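Local coordinates for protein AgaA (Rhizobium radiobacter, PDB 6HLX) that binds the opine agropinic acid as the periplasmic binding protein of an ABC transporter, for import into the bacterium, at residues 240-252 with 399-411. Sequence-based numbering, arbitrary orientation.
Sequences FMGLQFNTKFEPF and LVRTNNSPYFNDQ. With G9Z (agropinic acid), chain E; SO4 (sulfate ion), chain U.
One wall of the agropinic acid pocket is made where Gln244, near the end of the central strand 240-245, reaches into the loop 399-411; the pair illustrates how a binding protein fixes the amide that receives a ligand hydroxyl. The Gln244 chain runs extended beyond CG, and its NE2 is gripped by two loop carbonyls: Asn404 O at 2.9 Å, lying in the amide plane, and Thr402 O at 3.0 Å, whose own plane the donor overlooks from above. Held this way, the amide of Gln244 presents OE1 to the ligand hydroxyl OAS (2.6 Å). Thr402 O takes a second bond, from ligand OAT, so the carbonyl links ligand and glutamine. Farther along, Ser405 OG accepts a nearly straight bond from Phe245 N (173°) and also pairs with Pro445 O, tying the loop to the chain just before strand 446-451. Next comes Pro406 O, which receives both Thr247 N and Thr247 OG1. Thr247 OG1, placed between backbone N and carbonyl carbon (chi1 70°), meets a lone pair of Pro406 O at 2.7 Å. At the outer end Lys248 lays its aliphatic chain over one face of the Tyr407 ring, CE 3.8 Å from the centroid, and its NZ makes a cation-pi contact 4.1 Å from the centroid of the same ring, while Asn246 OD1 sits at the ring edge and closes an Asx turn onto Lys248 N. Loop and strand end are thus joined from pocket to surface, and with both N-H groups of Gln244 NE2 committed to loop carbonyls, its OE1 is probably held as an acceptor, suited to a hydroxyl of the ligand.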
loop_
_atom_site.group_PDB
_atom_site.type_symbol
_atom_site.label_atom_id
_atom_site.label_comp_id
_atom_site.label_asym_id
_atom_site.label_seq_id
_atom_site.Cartn_x
_atom_site.Cartn_y
_atom_site.Cartn_z
ATOM N N PHE A 240 0.706 1.322 -9.928
ATOM C CA PHE A 240 1.690 1.376 -11.007
ATOM C C PHE A 240 2.697 0.221 -10.810
ATOM O O PHE A 240 2.834 -0.322 -9.696
ATOM C CB PHE A 240 2.425 2.741 -11.034
ATOM C CG PHE A 240 2.891 3.234 -9.677
ATOM C CD1 PHE A 240 4.003 2.667 -9.051
ATOM C CD2 PHE A 240 2.229 4.273 -9.033
ATOM C CE1 PHE A 240 4.414 3.106 -7.781
ATOM C CE2 PHE A 240 2.658 4.726 -7.773
ATOM C CZ PHE A 240 3.740 4.133 -7.149
ATOM N N MET A 241 3.400 -0.126 -11.886
ATOM C CA MET A 241 4.503 -1.097 -11.898
ATOM C C MET A 241 5.778 -0.321 -12.181
ATOM O O MET A 241 5.800 0.538 -13.062
ATOM C CB MET A 241 4.336 -2.185 -12.985
ATOM C CG MET A 241 3.116 -3.084 -12.774
ATOM S SD MET A 241 3.115 -3.969 -11.209
ATOM C CE MET A 241 4.502 -5.042 -11.437
ATOM N N GLY A 242 6.853 -0.670 -11.492
ATOM C CA GLY A 242 8.136 0.001 -11.695
ATOM C C GLY A 242 9.251 -0.721 -10.975
ATOM O O GLY A 242 9.175 -1.938 -10.782
ATOM N N LEU A 243 10.305 0.019 -10.595
ATOM C CA LEU A 243 11.432 -0.582 -9.890
ATOM C C LEU A 243 11.879 0.296 -8.739
ATOM O O LEU A 243 11.931 1.522 -8.883
ATOM C CB LEU A 243 12.634 -0.741 -10.858
ATOM C CG LEU A 243 12.506 -1.790 -11.976
ATOM C CD1 LEU A 243 13.577 -1.571 -13.032
ATOM C CD2 LEU A 243 12.640 -3.233 -11.406
ATOM N N GLN A 244 12.281 -0.354 -7.649
ATOM C CA GLN A 244 12.943 0.242 -6.486
ATOM C C GLN A 244 14.365 -0.290 -6.553
ATOM O O GLN A 244 14.564 -1.480 -6.838
ATOM C CB GLN A 244 12.287 -0.210 -5.168
ATOM C CG GLN A 244 10.941 0.441 -4.948
ATOM C CD GLN A 244 10.102 -0.332 -3.981
ATOM O OE1 GLN A 244 9.165 -1.013 -4.396
ATOM N NE2 GLN A 244 10.432 -0.278 -2.682
ATOM N N PHE A 245 15.341 0.579 -6.305
ATOM C CA PHE A 245 16.766 0.227 -6.378
ATOM C C PHE A 245 17.443 0.341 -5.020
ATOM O O PHE A 245 17.281 1.368 -4.337
ATOM C CB PHE A 245 17.493 1.200 -7.341
ATOM C CG PHE A 245 16.958 1.224 -8.756
ATOM C CD1 PHE A 245 15.940 2.094 -9.117
ATOM C CD2 PHE A 245 17.476 0.380 -9.728
ATOM C CE1 PHE A 245 15.458 2.127 -10.431
ATOM C CE2 PHE A 245 16.982 0.405 -11.035
ATOM C CZ PHE A 245 15.948 1.252 -11.366
ATOM N N ASN A 246 18.281 -0.643 -4.665
ATOM C CA ASN A 246 19.081 -0.503 -3.457
ATOM C C ASN A 246 20.304 0.313 -3.888
ATOM O O ASN A 246 21.170 -0.190 -4.632
ATOM C CB ASN A 246 19.511 -1.857 -2.911
ATOM C CG ASN A 246 20.246 -1.759 -1.612
ATOM O OD1 ASN A 246 20.903 -0.755 -1.323
ATOM N ND2 ASN A 246 20.140 -2.801 -0.787
ATOM N N THR A 247 20.379 1.567 -3.416
ATOM C CA THR A 247 21.455 2.476 -3.827
ATOM C C THR A 247 22.836 2.124 -3.230
ATOM O O THR A 247 23.840 2.761 -3.615
ATOM C CB THR A 247 21.083 3.938 -3.600
ATOM O OG1 THR A 247 21.063 4.203 -2.204
ATOM C CG2 THR A 247 19.776 4.345 -4.291
ATOM N N LYS A 248 22.918 1.086 -2.368
ATOM C CA LYS A 248 24.221 0.572 -1.879
ATOM C C LYS A 248 24.838 -0.378 -2.916
ATOM O O LYS A 248 26.039 -0.671 -2.848
ATOM C CB LYS A 248 24.125 -0.072 -0.489
ATOM C CG LYS A 248 24.059 0.973 0.611
ATOM C CD LYS A 248 24.188 0.385 2.005
ATOM C CE LYS A 248 24.463 1.478 3.016
ATOM N NZ LYS A 248 24.475 0.957 4.408
ATOM N N PHE A 249 24.034 -0.812 -3.918
ATOM C CA PHE A 249 24.549 -1.615 -5.034
ATOM C C PHE A 249 25.147 -0.555 -5.950
ATOM O O PHE A 249 24.412 0.265 -6.513
ATOM C CB PHE A 249 23.436 -2.437 -5.717
ATOM C CG PHE A 249 23.926 -3.307 -6.857
ATOM C CD1 PHE A 249 24.676 -4.453 -6.609
ATOM C CD2 PHE A 249 23.623 -2.990 -8.174
ATOM C CE1 PHE A 249 25.124 -5.258 -7.666
ATOM C CE2 PHE A 249 24.068 -3.793 -9.231
ATOM C CZ PHE A 249 24.817 -4.919 -8.971
ATOM N N GLU A 250 26.491 -0.501 -6.015
ATOM C CA GLU A 250 27.235 0.567 -6.689
ATOM C C GLU A 250 26.618 1.060 -8.038
ATOM O O GLU A 250 26.350 2.260 -8.106
ATOM C CB GLU A 250 28.721 0.225 -6.840
ATOM C CG GLU A 250 29.539 1.431 -7.279
ATOM C CD GLU A 250 31.011 1.453 -6.908
ATOM O OE1 GLU A 250 31.526 0.435 -6.389
ATOM O OE2 GLU A 250 31.652 2.504 -7.139
ATOM N N PRO A 251 26.328 0.233 -9.074
ATOM C CA PRO A 251 25.714 0.791 -10.302
ATOM C C PRO A 251 24.415 1.583 -10.049
ATOM O O PRO A 251 24.179 2.612 -10.683
ATOM C CB PRO A 251 25.439 -0.466 -11.149
ATOM C CG PRO A 251 26.480 -1.436 -10.709
ATOM C CD PRO A 251 26.598 -1.215 -9.233
ATOM N N PHE A 252 23.611 1.144 -9.067
ATOM C CA PHE A 252 22.323 1.784 -8.744
ATOM C C PHE A 252 22.438 3.053 -7.905
ATOM O O PHE A 252 21.420 3.635 -7.556
ATOM C CB PHE A 252 21.380 0.769 -8.077
ATOM C CG PHE A 252 20.968 -0.363 -8.981
ATOM C CD1 PHE A 252 21.013 -0.227 -10.367
ATOM C CD2 PHE A 252 20.454 -1.538 -8.451
ATOM C CE1 PHE A 252 20.640 -1.282 -11.201
ATOM C CE2 PHE A 252 20.049 -2.577 -9.285
ATOM C CZ PHE A 252 20.130 -2.438 -10.651
ATOM N N LEU A 399 15.754 4.638 6.305
ATOM C CA LEU A 399 16.167 4.668 4.890
ATOM C C LEU A 399 15.813 3.430 4.087
ATOM O O LEU A 399 16.045 3.409 2.881
ATOM C CB LEU A 399 17.676 4.969 4.770
ATOM C CG LEU A 399 18.084 6.405 5.161
ATOM C CD1 LEU A 399 19.622 6.559 5.214
ATOM C CD2 LEU A 399 17.458 7.433 4.198
ATOM N N VAL A 400 15.244 2.414 4.735
ATOM C CA VAL A 400 14.802 1.188 4.057
ATOM C C VAL A 400 13.316 1.073 4.362
ATOM O O VAL A 400 12.938 0.837 5.498
ATOM C CB VAL A 400 15.599 -0.074 4.471
ATOM C CG1 VAL A 400 15.013 -1.325 3.811
ATOM C CG2 VAL A 400 17.086 0.087 4.111
ATOM N N ARG A 401 12.488 1.318 3.360
ATOM C CA ARG A 401 11.031 1.315 3.528
ATOM C C ARG A 401 10.368 0.409 2.495
ATOM O O ARG A 401 11.002 0.016 1.516
ATOM C CB ARG A 401 10.472 2.756 3.447
ATOM C CG ARG A 401 11.169 3.724 4.418
ATOM C CD ARG A 401 10.544 5.115 4.471
ATOM N NE ARG A 401 10.584 5.826 3.193
ATOM C CZ ARG A 401 11.530 6.699 2.843
ATOM N NH1 ARG A 401 11.441 7.355 1.693
ATOM N NH2 ARG A 401 12.577 6.915 3.638
ATOM N N THR A 402 9.065 0.141 2.665
ATOM C CA THR A 402 8.375 -0.741 1.719
ATOM C C THR A 402 8.314 -0.183 0.279
ATOM O O THR A 402 8.288 -0.979 -0.651
ATOM C CB THR A 402 6.923 -1.023 2.208
ATOM O OG1 THR A 402 6.232 0.232 2.366
ATOM C CG2 THR A 402 6.885 -1.859 3.501
ATOM N N ASN A 403 8.308 1.159 0.103
ATOM C CA ASN A 403 8.107 1.810 -1.200
ATOM C C ASN A 403 9.288 2.609 -1.737
ATOM O O ASN A 403 9.185 3.127 -2.846
ATOM C CB ASN A 403 6.896 2.753 -1.132
ATOM C CG ASN A 403 5.572 2.042 -1.039
ATOM O OD1 ASN A 403 4.632 2.495 -0.349
ATOM N ND2 ASN A 403 5.456 0.930 -1.751
ATOM N N ASN A 404 10.365 2.730 -0.971
ATOM C CA ASN A 404 11.483 3.572 -1.434
ATOM C C ASN A 404 12.621 2.785 -2.102
ATOM O O ASN A 404 12.575 1.554 -2.196
ATOM C CB ASN A 404 12.019 4.457 -0.285
ATOM C CG ASN A 404 12.999 3.759 0.632
ATOM O OD1 ASN A 404 12.868 2.561 0.898
ATOM N ND2 ASN A 404 14.002 4.493 1.144
ATOM N N SER A 405 13.662 3.522 -2.522
ATOM C CA SER A 405 14.895 2.959 -3.062
ATOM C C SER A 405 15.910 3.015 -1.910
ATOM O O SER A 405 16.337 4.114 -1.518
ATOM C CB SER A 405 15.362 3.762 -4.275
ATOM O OG SER A 405 14.637 3.219 -5.367
ATOM N N PRO A 406 16.194 1.848 -1.278
ATOM C CA PRO A 406 17.015 1.846 -0.062
ATOM C C PRO A 406 18.234 2.765 -0.091
ATOM O O PRO A 406 19.005 2.782 -1.062
ATOM C CB PRO A 406 17.397 0.370 0.110
ATOM C CG PRO A 406 16.190 -0.370 -0.412
ATOM C CD PRO A 406 15.694 0.485 -1.581
ATOM N N TYR A 407 18.348 3.601 0.964
ATOM C CA TYR A 407 19.451 4.530 1.240
ATOM C C TYR A 407 19.521 5.757 0.326
ATOM O O TYR A 407 20.409 6.589 0.522
ATOM C CB TYR A 407 20.823 3.807 1.295
ATOM C CG TYR A 407 20.776 2.600 2.208
ATOM C CD1 TYR A 407 20.780 2.749 3.595
ATOM C CD2 TYR A 407 20.609 1.319 1.692
ATOM C CE1 TYR A 407 20.658 1.646 4.445
ATOM C CE2 TYR A 407 20.504 0.207 2.530
ATOM C CZ TYR A 407 20.538 0.378 3.905
ATOM O OH TYR A 407 20.432 -0.711 4.735
ATOM N N PHE A 408 18.552 5.936 -0.593
ATOM C CA PHE A 408 18.508 7.161 -1.385
ATOM C C PHE A 408 18.216 8.332 -0.423
ATOM O O PHE A 408 17.296 8.251 0.400
ATOM C CB PHE A 408 17.412 7.096 -2.462
ATOM C CG PHE A 408 17.288 8.398 -3.237
ATOM C CD1 PHE A 408 18.248 8.759 -4.178
ATOM C CD2 PHE A 408 16.218 9.261 -3.014
ATOM C CE1 PHE A 408 18.144 9.972 -4.877
ATOM C CE2 PHE A 408 16.104 10.465 -3.716
ATOM C CZ PHE A 408 17.069 10.818 -4.643
ATOM N N ASN A 409 18.984 9.411 -0.559
ATOM C CA ASN A 409 18.840 10.587 0.294
ATOM C C ASN A 409 19.403 11.789 -0.456
ATOM O O ASN A 409 20.616 11.899 -0.610
ATOM C CB ASN A 409 19.603 10.339 1.622
ATOM C CG ASN A 409 19.384 11.334 2.738
ATOM O OD1 ASN A 409 18.460 12.144 2.729
ATOM N ND2 ASN A 409 20.235 11.269 3.754
ATOM N N ASP A 410 18.518 12.634 -1.008
ATOM C CA ASP A 410 18.935 13.851 -1.721
ATOM C C ASP A 410 18.425 15.077 -0.957
ATOM O O ASP A 410 17.209 15.192 -0.730
ATOM C CB ASP A 410 18.408 13.849 -3.167
ATOM C CG ASP A 410 18.759 15.125 -3.911
ATOM O OD1 ASP A 410 19.960 15.327 -4.218
ATOM O OD2 ASP A 410 17.827 15.894 -4.246
ATOM N N GLN A 411 19.337 16.001 -0.578
ATOM C CA GLN A 411 18.928 17.161 0.207
ATOM C C GLN A 411 17.936 18.052 -0.525
ATOM O O GLN A 411 16.985 18.514 0.109
ATOM C CB GLN A 411 20.141 17.964 0.742
ATOM C CG GLN A 411 19.840 18.800 2.019
ATOM C CD GLN A 411 18.959 18.156 3.092
ATOM O OE1 GLN A 411 19.005 16.947 3.381
ATOM N NE2 GLN A 411 18.121 18.965 3.716
HETATM O OAM G9Z E . 0.722 -7.098 -1.408
HETATM C CAB G9Z E . 1.055 -7.207 -2.597
HETATM C CAC G9Z E . 1.036 -8.438 -3.284
HETATM C CB G9Z E . 1.502 -8.125 -4.740
HETATM C CA G9Z E . 1.942 -6.671 -4.711
HETATM C C G9Z E . 1.320 -5.923 -5.760
HETATM O O G9Z E . 0.166 -5.450 -5.567
HETATM N N G9Z E . 1.587 -6.211 -3.328
HETATM C CAG G9Z E . 1.704 -4.778 -2.855
HETATM C CAH G9Z E . 3.152 -4.460 -2.475
HETATM O OAP G9Z E . 3.925 -4.573 -3.669
HETATM C CAI G9Z E . 3.314 -3.057 -1.883
HETATM O OAQ G9Z E . 2.230 -2.810 -0.951
HETATM C CAJ G9Z E . 4.652 -2.918 -1.083
HETATM O OAR G9Z E . 4.753 -1.587 -0.544
HETATM C CAK G9Z E . 5.950 -3.291 -1.840
HETATM O OAT G9Z E . 7.041 -3.387 -0.904
HETATM C CAL G9Z E . 6.268 -2.319 -2.987
HETATM O OAS G9Z E . 7.409 -2.797 -3.734
HETATM O OXT G9Z E . 1.945 -5.801 -6.848
HETATM S S SO4 U . 17.245 1.906 8.200
HETATM O O1 SO4 U . 18.114 0.747 7.845
HETATM O O2 SO4 U . 15.909 1.704 7.647
HETATM O O3 SO4 U . 17.140 1.982 9.662
HETATM O O4 SO4 U . 17.870 3.122 7.691
#